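Local atomic coordinates of DUF4848 domain-containing protein (Bacteroides thetaiotaomicron, PDB entry 4LB8), a protein that is of unknown function but belongs to the DUF4848 family and is probably an exported lipoprotein. Residues V187-S198 against G252-K262. Residues are numbered along the deposited sequence; the frame is centred on the assembly and turned at random.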
ATOM      1  N   VAL A 187      13.241  -1.668 -22.115  1.00 37.50           N
ATOM      2  CA  VAL A 187      13.985  -1.140 -23.268  1.00 37.29           C
ATOM      3  C   VAL A 187      14.654  -2.277 -24.041  1.00 42.31           C
ATOM      4  O   VAL A 187      15.315  -3.139 -23.447  1.00 43.04           O
ATOM      5  CB  VAL A 187      14.995  -0.005 -22.865  1.00 39.53           C
ATOM      6  CG1 VAL A 187      16.097  -0.508 -21.920  1.00 39.02           C
ATOM      7  CG2 VAL A 187      15.568   0.714 -24.086  1.00 39.01           C
ATOM      8  N   SER A 188      14.490  -2.249 -25.369  1.00 39.08           N
ATOM      9  CA  SER A 188      15.080  -3.208 -26.319  1.00 38.87           C
ATOM     10  C   SER A 188      15.845  -2.453 -27.362  1.00 44.39           C
ATOM     11  O   SER A 188      15.227  -1.806 -28.220  1.00 44.86           O
ATOM     12  CB  SER A 188      13.982  -4.041 -26.982  1.00 41.49           C
ATOM     13  OG  SER A 188      14.456  -4.997 -27.915  1.00 54.36           O
ATOM     14  N   SER A 189      17.185  -2.494 -27.287  1.00 42.08           N
ATOM     15  CA  SER A 189      18.080  -1.851 -28.267  1.00 42.25           C
ATOM     16  C   SER A 189      17.854  -0.341 -28.435  1.00 44.02           C
ATOM     17  O   SER A 189      18.002   0.184 -29.536  1.00 45.07           O
ATOM     18  CB  SER A 189      17.968  -2.532 -29.626  1.00 47.49           C
ATOM     19  OG  SER A 189      18.471  -3.853 -29.552  1.00 63.21           O
ATOM     20  N   GLY A 190      17.568   0.346 -27.336  1.00 38.81           N
ATOM     21  CA  GLY A 190      17.365   1.784 -27.335  1.00 37.15           C
ATOM     22  C   GLY A 190      15.912   2.154 -27.438  1.00 41.83           C
ATOM     23  O   GLY A 190      15.568   3.293 -27.124  1.00 42.31           O
ATOM     24  N   ILE A 191      15.042   1.197 -27.879  1.00 39.10           N
ATOM     25  CA  ILE A 191      13.578   1.383 -28.025  1.00 37.38           C
ATOM     26  C   ILE A 191      12.927   1.100 -26.690  1.00 39.97           C
ATOM     27  O   ILE A 191      13.034  -0.017 -26.181  1.00 39.71           O
ATOM     28  CB  ILE A 191      12.959   0.496 -29.156  1.00 39.97           C
ATOM     29  CG1 ILE A 191      13.686   0.648 -30.534  1.00 39.41           C
ATOM     30  CG2 ILE A 191      11.413   0.641 -29.249  1.00 39.60           C
ATOM     31  CD1 ILE A 191      13.525   1.949 -31.242  1.00 38.79           C
ATOM     32  N   ILE A 192      12.254   2.113 -26.136  1.00 35.63           N
ATOM     33  CA  ILE A 192      11.553   2.043 -24.856  1.00 34.41           C
ATOM     34  C   ILE A 192      10.094   1.630 -25.104  1.00 37.85           C
ATOM     35  O   ILE A 192       9.386   2.281 -25.873  1.00 37.13           O
ATOM     36  CB  ILE A 192      11.683   3.389 -24.057  1.00 36.99           C
ATOM     37  CG1 ILE A 192      13.196   3.729 -23.817  1.00 36.78           C
ATOM     38  CG2 ILE A 192      10.940   3.287 -22.707  1.00 37.00           C
ATOM     39  CD1 ILE A 192      13.523   5.100 -23.405  1.00 36.66           C
ATOM     40  N   HIS A 193       9.667   0.536 -24.443  1.00 34.27           N
ATOM     41  CA  HIS A 193       8.329  -0.045 -24.507  1.00 34.07           C
ATOM     42  C   HIS A 193       7.546   0.363 -23.273  1.00 42.19           C
ATOM     43  O   HIS A 193       8.074   0.261 -22.172  1.00 43.57           O
ATOM     44  CB  HIS A 193       8.442  -1.584 -24.563  1.00 34.68           C
ATOM     45  CG  HIS A 193       8.869  -2.129 -25.891  1.00 37.97           C
ATOM     46  ND1 HIS A 193      10.141  -1.924 -26.385  1.00 39.62           N
ATOM     47  CD2 HIS A 193       8.187  -2.908 -26.755  1.00 39.27           C
ATOM     48  CE1 HIS A 193      10.166  -2.532 -27.555  1.00 39.57           C
ATOM     49  NE2 HIS A 193       9.013  -3.145 -27.812  1.00 39.71           N
ATOM     50  N   ALA A 194       6.307   0.827 -23.429  1.00 38.90           N
ATOM     51  CA  ALA A 194       5.470   1.197 -22.294  1.00 38.35           C
ATOM     52  C   ALA A 194       4.233   0.340 -22.278  1.00 39.89           C
ATOM     53  O   ALA A 194       3.687   0.023 -23.342  1.00 40.44           O
ATOM     54  CB  ALA A 194       5.075   2.669 -22.368  1.00 39.72           C
ATOM     55  N   ASN A 195       3.800  -0.028 -21.084  1.00 33.58           N
ATOM     56  CA  ASN A 195       2.584  -0.772 -20.838  1.00 33.72           C
ATOM     57  C   ASN A 195       1.733   0.042 -19.839  1.00 37.97           C
ATOM     58  O   ASN A 195       2.173   0.317 -18.724  1.00 36.69           O
ATOM     59  CB  ASN A 195       2.891  -2.203 -20.338  1.00 34.04           C
ATOM     60  CG  ASN A 195       1.723  -3.181 -20.269  1.00 46.72           C
ATOM     61  OD1 ASN A 195       1.818  -4.225 -19.625  1.00 49.20           O
ATOM     62  ND2 ASN A 195       0.594  -2.889 -20.893  1.00 31.82           N
ATOM     63  N   PHE A 196       0.589   0.555 -20.322  1.00 35.55           N
ATOM     64  CA  PHE A 196      -0.415   1.302 -19.567  1.00 34.33           C
ATOM     65  C   PHE A 196      -1.480   0.306 -19.228  1.00 38.64           C
ATOM     66  O   PHE A 196      -1.988  -0.363 -20.132  1.00 37.60           O
ATOM     67  CB  PHE A 196      -0.983   2.474 -20.374  1.00 35.93           C
ATOM     68  CG  PHE A 196      -0.060   3.625 -20.685  1.00 37.30           C
ATOM     69  CD1 PHE A 196       0.769   3.593 -21.800  1.00 39.23           C
ATOM     70  CD2 PHE A 196      -0.096   4.791 -19.928  1.00 39.91           C
ATOM     71  CE1 PHE A 196       1.590   4.682 -22.121  1.00 39.51           C
ATOM     72  CE2 PHE A 196       0.728   5.890 -20.256  1.00 41.54           C
ATOM     73  CZ  PHE A 196       1.559   5.827 -21.354  1.00 38.06           C
ATOM     74  N   THR A 197      -1.778   0.145 -17.927  1.00 37.45           N
ATOM     75  CA  THR A 197      -2.736  -0.863 -17.454  1.00 38.27           C
ATOM     76  C   THR A 197      -3.829  -0.276 -16.535  1.00 41.84           C
ATOM     77  O   THR A 197      -3.596   0.700 -15.817  1.00 40.06           O
ATOM     78  CB  THR A 197      -2.002  -2.017 -16.721  1.00 47.41           C
ATOM     79  OG1 THR A 197      -1.134  -1.474 -15.731  1.00 53.44           O
ATOM     80  CG2 THR A 197      -1.210  -2.923 -17.660  1.00 43.97           C
ATOM     81  N   SER A 198      -5.024  -0.885 -16.571  1.00 38.10           N
ATOM     82  CA  SER A 198      -6.122  -0.469 -15.729  1.00 38.42           C
ATOM     83  C   SER A 198      -7.091  -1.605 -15.525  1.00 44.92           C
ATOM     84  O   SER A 198      -7.448  -2.329 -16.472  1.00 46.01           O
ATOM     85  CB  SER A 198      -6.839   0.759 -16.284  1.00 42.47           C
ATOM     86  OG  SER A 198      -7.801   0.436 -17.275  1.00 55.70           O
ATOM     87  N   GLY A 252      -8.226   0.818 -23.767  1.00 56.40           N
ATOM     88  CA  GLY A 252      -8.417  -0.401 -22.985  1.00 54.92           C
ATOM     89  C   GLY A 252      -7.540  -0.476 -21.748  1.00 55.44           C
ATOM     90  O   GLY A 252      -6.761   0.445 -21.472  1.00 54.38           O
ATOM     91  N   GLY A 253      -7.669  -1.581 -21.012  1.00 49.13           N
ATOM     92  CA  GLY A 253      -6.922  -1.803 -19.783  1.00 47.45           C
ATOM     93  C   GLY A 253      -5.548  -2.409 -19.973  1.00 48.64           C
ATOM     94  O   GLY A 253      -4.871  -2.712 -18.987  1.00 47.19           O
ATOM     95  N   ASN A 254      -5.140  -2.632 -21.233  1.00 44.10           N
ATOM     96  CA  ASN A 254      -3.816  -3.167 -21.550  1.00 42.17           C
ATOM     97  C   ASN A 254      -3.285  -2.519 -22.832  1.00 42.66           C
ATOM     98  O   ASN A 254      -3.346  -3.107 -23.906  1.00 43.19           O
ATOM     99  CB  ASN A 254      -3.808  -4.702 -21.646  1.00 40.52           C
ATOM    100  CG  ASN A 254      -2.416  -5.292 -21.529  1.00 61.39           C
ATOM    101  OD1 ASN A 254      -1.480  -4.683 -20.988  1.00 45.38           O
ATOM    102  ND2 ASN A 254      -2.244  -6.492 -22.041  1.00 62.84           N
ATOM    103  N   VAL A 255      -2.732  -1.320 -22.705  1.00 36.17           N
ATOM    104  CA  VAL A 255      -2.210  -0.590 -23.856  1.00 35.42           C
ATOM    105  C   VAL A 255      -0.703  -0.756 -23.958  1.00 39.02           C
ATOM    106  O   VAL A 255      -0.001  -0.538 -22.977  1.00 39.03           O
ATOM    107  CB  VAL A 255      -2.615   0.894 -23.736  1.00 38.46           C
ATOM    108  CG1 VAL A 255      -2.014   1.745 -24.850  1.00 37.52           C
ATOM    109  CG2 VAL A 255      -4.132   1.026 -23.692  1.00 38.95           C
ATOM    110  N   THR A 256      -0.199  -1.142 -25.139  1.00 35.60           N
ATOM    111  CA  THR A 256       1.253  -1.251 -25.325  1.00 34.73           C
ATOM    112  C   THR A 256       1.693  -0.194 -26.325  1.00 41.12           C
ATOM    113  O   THR A 256       1.035   0.034 -27.341  1.00 40.82           O
ATOM    114  CB  THR A 256       1.705  -2.650 -25.692  1.00 39.52           C
ATOM    115  OG1 THR A 256       1.257  -2.977 -27.009  1.00 41.40           O
ATOM    116  CG2 THR A 256       1.283  -3.699 -24.659  1.00 34.54           C
ATOM    117  N   LYS A 257       2.770   0.503 -25.996  1.00 39.58           N
ATOM    118  CA  LYS A 257       3.274   1.598 -26.820  1.00 39.48           C
ATOM    119  C   LYS A 257       4.791   1.649 -26.871  1.00 43.24           C
ATOM    120  O   LYS A 257       5.461   1.313 -25.908  1.00 44.12           O
ATOM    121  CB  LYS A 257       2.789   2.955 -26.221  1.00 41.10           C
ATOM    122  CG  LYS A 257       1.318   3.305 -26.397  1.00 49.84           C
ATOM    123  CD  LYS A 257       1.073   4.150 -27.649  1.00 56.38           C
ATOM    124  CE  LYS A 257      -0.346   4.653 -27.707  1.00 68.38           C
ATOM    125  NZ  LYS A 257      -0.871   4.736 -29.096  1.00 77.13           N
ATOM    126  N   VAL A 258       5.322   2.140 -27.969  1.00 40.40           N
ATOM    127  CA  VAL A 258       6.708   2.555 -28.085  1.00 39.25           C
ATOM    128  C   VAL A 258       6.663   3.873 -27.328  1.00 42.13           C
ATOM    129  O   VAL A 258       5.900   4.768 -27.716  1.00 40.85           O
ATOM    130  CB  VAL A 258       7.177   2.707 -29.559  1.00 42.45           C
ATOM    131  CG1 VAL A 258       8.523   3.422 -29.633  1.00 42.58           C
ATOM    132  CG2 VAL A 258       7.249   1.367 -30.255  1.00 42.19           C
ATOM    133  N   PHE A 259       7.344   3.947 -26.197  1.00 37.59           N
ATOM    134  CA  PHE A 259       7.305   5.135 -25.358  1.00 37.15           C
ATOM    135  C   PHE A 259       8.261   6.221 -25.888  1.00 40.58           C
ATOM    136  O   PHE A 259       7.959   7.400 -25.824  1.00 40.10           O
ATOM    137  CB  PHE A 259       7.650   4.728 -23.918  1.00 38.57           C
ATOM    138  CG  PHE A 259       7.391   5.765 -22.860  1.00 39.65           C
ATOM    139  CD1 PHE A 259       6.093   6.162 -22.554  1.00 41.20           C
ATOM    140  CD2 PHE A 259       8.440   6.302 -22.121  1.00 41.73           C
ATOM    141  CE1 PHE A 259       5.852   7.108 -21.553  1.00 41.77           C
ATOM    142  CE2 PHE A 259       8.198   7.230 -21.094  1.00 43.65           C
ATOM    143  CZ  PHE A 259       6.909   7.635 -20.825  1.00 41.05           C
ATOM    144  N   GLY A 260       9.406   5.800 -26.387  1.00 38.11           N
ATOM    145  CA  GLY A 260      10.430   6.667 -26.924  1.00 38.91           C
ATOM    146  C   GLY A 260      11.686   5.892 -27.219  1.00 44.17           C
ATOM    147  O   GLY A 260      11.647   4.670 -27.365  1.00 44.45           O
ATOM    148  N   ARG A 261      12.802   6.609 -27.321  1.00 41.52           N
ATOM    149  CA  ARG A 261      14.134   6.047 -27.528  1.00 41.81           C
ATOM    150  C   ARG A 261      15.130   6.694 -26.600  1.00 46.01           C
ATOM    151  O   ARG A 261      14.933   7.844 -26.198  1.00 46.33           O
ATOM    152  CB  ARG A 261      14.627   6.286 -28.967  1.00 42.96           C
ATOM    153  CG  ARG A 261      14.061   5.389 -30.038  1.00 53.25           C
ATOM    154  CD  ARG A 261      14.811   5.536 -31.354  1.00 62.52           C
ATOM    155  NE  ARG A 261      14.782   6.903 -31.896  1.00 70.38           N
ATOM    156  CZ  ARG A 261      15.141   7.226 -33.137  1.00 78.54           C
ATOM    157  NH1 ARG A 261      15.509   6.283 -33.995  1.00 62.93           N
ATOM    158  NH2 ARG A 261      15.101   8.489 -33.539  1.00 60.77           N
ATOM    159  N   LYS A 262      16.245   6.003 -26.348  1.00 42.06           N
ATOM    160  CA  LYS A 262      17.386   6.530 -25.616  1.00 42.19           C
ATOM    161  C   LYS A 262      18.304   7.342 -26.577  1.00 50.55           C
ATOM    162  O   LYS A 262      18.642   6.882 -27.681  1.00 49.39           O
ATOM    163  CB  LYS A 262      18.181   5.391 -24.977  1.00 42.78           C
ATOM    164  CG  LYS A 262      17.486   4.697 -23.814  1.00 45.72           C
ATOM    165  CD  LYS A 262      18.307   3.511 -23.328  1.00 49.09           C
ATOM    166  CE  LYS A 262      19.659   3.918 -22.792  1.00 48.63           C
ATOM    167  NZ  LYS A 262      20.449   2.754 -22.332  1.00 56.11           N
TER
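Val-255 O is gripped by two donors, one of Asn-195 and one of Phe-196. Phe-196 N lies 2.9 Å from Val-255 O, in the carbonyl plane, as part of the regular strand pairing. Asn-195 ND2 comes from above that plane, 3.2 Å from Val-255 O. A shorter, nearly straight bond runs from Asn-195 ND2 to Asn-254 OD1 (2.7 Å, 172° at the hydrogen). Both acceptors lie close to the amide plane of Asn-195, and the amide of Asn-254 is turned 52° from that of Asn-195. Asn-195 holds CG anti to its own N (chi1 -170°), which brings the amide over to the partner strand. A leucine here would probably leave Asn-254 OD1 without this donor and the Asn-254 amide freer to turn.

The strands run antiparallel. Opposite Ile-192 the second strand spends two residues, Phe-259 and Gly-260. This is a classic beta bulge, and the register moves by one across it. Phe-259 N bonds to Ile-192 O, and Ile-192 N to Gly-260 O. Phe-259 packs against Ile-192 and Ala-194. Phe-259 CD1 meets Ala-194 CB at 3.6 Å, and Phe-259 CB meets Ile-192 CG2 at 3.8 Å. On the other face, Ile-191 and Arg-261 run side by side, with Ile-191 CD1 3.7 Å from Arg-261 CG. Arg-261 continues to a salt bridge with Glu-223.

Strand 191-201 also pairs with strand 179-188, to which a type I' turn from Ser-188 to Ile-191 joins it as a hairpin. Strand 254-262 pairs on with strand 222-226. Phe-259 packs on Val-217 and Leu-219 of strand 213-220, while the second subunit approaches the face bearing His-193 and Asn-195.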